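Local coordinates for single-stranded DNA-binding protein (Mycobacterium smegmatis, PDB 5GQO), which probably binds single-stranded DNA as a tetramer of OB-fold subunits, at residues F51-N56 against V74-W79. Sequence-based numbering, arbitrary orientation.
Sequences FRVASN and VTVNCW
F51 and V76 face each other as a hydrogen-bonded antiparallel pair, and their side chains lie with those of V53 and V74 on the buried face. With its first torsion at 49°, CG of F51 sits between the backbone N and the carbonyl carbon, and the ring reaches over V76: CB of V76 lies 4.2 Å from the F51 ring centroid, a CH-pi contact over the face, displaced toward the rim. SG of C78 meets the same ring obliquely, 3.7 Å from CE2 of F51. Beyond the ring, CG2 of V53 touches CG2 of V76 at 3.5 Å. I34 and P38 of strand 33-43 also touch F51, while the V76 side chain touches A122 of strand 117-122.

The other face, partly exposed, holds R52 and T75, a non-hydrogen-bonded pair joined through their side chains. NE of R52 donates to OG1 of T75 at 3.2 Å, almost straight (175°), with the hydroxyl at the edge of the guanidinium and in its plane; bends at chi2 and chi3 bring the arginine chain round to it. Between the faces, four backbone bonds hold the register, including V76 N to F51 O at 2.8 Å and V53 N to V74 O at 2.8 Å. The contact joins the second and third strands of the five-stranded OB-fold barrel, apolar face inward, the third parallel to the fifth (117-122) and leading into helix 80-89.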
loop_
_atom_site.group_PDB
_atom_site.type_symbol
_atom_site.label_atom_id
_atom_site.label_comp_id
_atom_site.label_asym_id
_atom_site.label_seq_id
_atom_site.Cartn_x
_atom_site.Cartn_y
_atom_site.Cartn_z
ATOM N N PHE B 51 14.751 14.838 -3.137
ATOM C CA PHE B 51 13.870 15.948 -3.412
ATOM C C PHE B 51 12.655 15.811 -2.581
ATOM O O PHE B 51 12.415 14.777 -1.945
ATOM C CB PHE B 51 13.535 15.982 -4.930
ATOM C CG PHE B 51 13.092 14.655 -5.517
ATOM C CD1 PHE B 51 11.786 14.306 -5.490
ATOM C CD2 PHE B 51 13.976 13.776 -6.066
ATOM C CE1 PHE B 51 11.339 13.078 -5.990
ATOM C CE2 PHE B 51 13.545 12.554 -6.606
ATOM C CZ PHE B 51 12.223 12.197 -6.541
ATOM N N ARG B 52 11.843 16.848 -2.594
ATOM C CA ARG B 52 10.655 16.886 -1.754
ATOM C C ARG B 52 9.417 16.682 -2.623
ATOM O O ARG B 52 9.368 17.167 -3.750
ATOM C CB ARG B 52 10.641 18.259 -1.149
ATOM C CG ARG B 52 9.927 18.405 0.169
ATOM C CD ARG B 52 10.908 18.676 1.266
ATOM N NE ARG B 52 10.545 17.820 2.371
ATOM C CZ ARG B 52 9.509 18.052 3.163
ATOM N NH1 ARG B 52 9.245 17.204 4.159
ATOM N NH2 ARG B 52 8.749 19.139 2.974
ATOM N N VAL B 53 8.440 15.930 -2.114
ATOM C CA VAL B 53 7.200 15.641 -2.849
ATOM C C VAL B 53 5.988 16.066 -2.022
ATOM O O VAL B 53 5.934 15.803 -0.819
ATOM C CB VAL B 53 7.033 14.154 -3.234
ATOM C CG1 VAL B 53 5.674 13.926 -3.916
ATOM C CG2 VAL B 53 8.128 13.733 -4.183
ATOM N N ALA B 54 5.044 16.720 -2.702
ATOM C CA ALA B 54 3.743 17.075 -2.143
ATOM C C ALA B 54 2.698 16.246 -2.829
ATOM O O ALA B 54 2.698 16.078 -4.068
ATOM C CB ALA B 54 3.441 18.518 -2.392
ATOM N N SER B 55 1.799 15.704 -2.032
ATOM C CA SER B 55 0.731 14.937 -2.605
ATOM C C SER B 55 -0.483 15.752 -2.973
ATOM O O SER B 55 -0.995 16.530 -2.165
ATOM C CB SER B 55 0.274 13.854 -1.689
ATOM O OG SER B 55 -0.073 12.775 -2.538
ATOM N N ASN B 56 -0.977 15.432 -4.176
ATOM C CA ASN B 56 -2.144 16.047 -4.833
ATOM C C ASN B 56 -3.559 15.748 -4.192
ATOM O O ASN B 56 -4.508 15.383 -4.912
ATOM C CB ASN B 56 -2.086 15.739 -6.382
ATOM C CG ASN B 56 -2.359 14.253 -6.746
ATOM O OD1 ASN B 56 -2.422 13.363 -5.891
ATOM N ND2 ASN B 56 -2.552 13.999 -8.033
ATOM N N VAL B 74 6.838 14.793 1.802
ATOM C CA VAL B 74 7.901 13.840 2.163
ATOM C C VAL B 74 9.157 14.037 1.349
ATOM O O VAL B 74 9.100 14.478 0.240
ATOM C CB VAL B 74 7.514 12.344 1.953
ATOM C CG1 VAL B 74 6.480 11.910 2.978
ATOM C CG2 VAL B 74 7.034 12.045 0.550
ATOM N N THR B 75 10.290 13.664 1.920
ATOM C CA THR B 75 11.558 13.707 1.218
ATOM C C THR B 75 11.710 12.331 0.562
ATOM O O THR B 75 11.465 11.330 1.201
ATOM C CB THR B 75 12.685 13.998 2.232
ATOM O OG1 THR B 75 12.473 15.282 2.814
ATOM C CG2 THR B 75 14.049 13.947 1.597
ATOM N N VAL B 76 12.095 12.296 -0.699
ATOM C CA VAL B 76 12.305 11.055 -1.437
ATOM C C VAL B 76 13.789 10.931 -1.734
ATOM O O VAL B 76 14.406 11.911 -2.128
ATOM C CB VAL B 76 11.579 11.089 -2.778
ATOM C CG1 VAL B 76 11.747 9.781 -3.484
ATOM C CG2 VAL B 76 10.110 11.380 -2.567
ATOM N N ASN B 77 14.346 9.737 -1.581
ATOM C CA ASN B 77 15.740 9.502 -1.840
ATOM C C ASN B 77 15.857 8.469 -2.931
ATOM O O ASN B 77 15.410 7.360 -2.753
ATOM C CB ASN B 77 16.417 8.911 -0.633
ATOM C CG ASN B 77 16.420 9.818 0.549
ATOM O OD1 ASN B 77 16.631 11.012 0.447
ATOM N ND2 ASN B 77 16.210 9.239 1.708
ATOM N N CYS B 78 16.504 8.810 -4.040
ATOM C CA CYS B 78 16.780 7.851 -5.069
ATOM C C CYS B 78 18.291 7.556 -5.160
ATOM O O CYS B 78 19.130 8.439 -5.008
ATOM C CB CYS B 78 16.295 8.417 -6.384
ATOM S SG CYS B 78 14.620 9.030 -6.341
ATOM N N TRP B 79 18.619 6.309 -5.429
ATOM C CA TRP B 79 19.984 5.831 -5.420
ATOM C C TRP B 79 20.232 5.095 -6.711
ATOM O O TRP B 79 19.313 4.556 -7.319
ATOM C CB TRP B 79 20.202 4.823 -4.258
ATOM C CG TRP B 79 20.083 5.398 -2.880
ATOM C CD1 TRP B 79 18.987 5.393 -2.078
ATOM C CD2 TRP B 79 21.112 6.049 -2.142
ATOM N NE1 TRP B 79 19.260 6.043 -0.894
ATOM C CE2 TRP B 79 20.566 6.451 -0.917
ATOM C CE3 TRP B 79 22.455 6.335 -2.401
ATOM C CZ2 TRP B 79 21.322 7.122 0.045
ATOM C CZ3 TRP B 79 23.201 7.024 -1.450
ATOM C CH2 TRP B 79 22.640 7.391 -0.242
#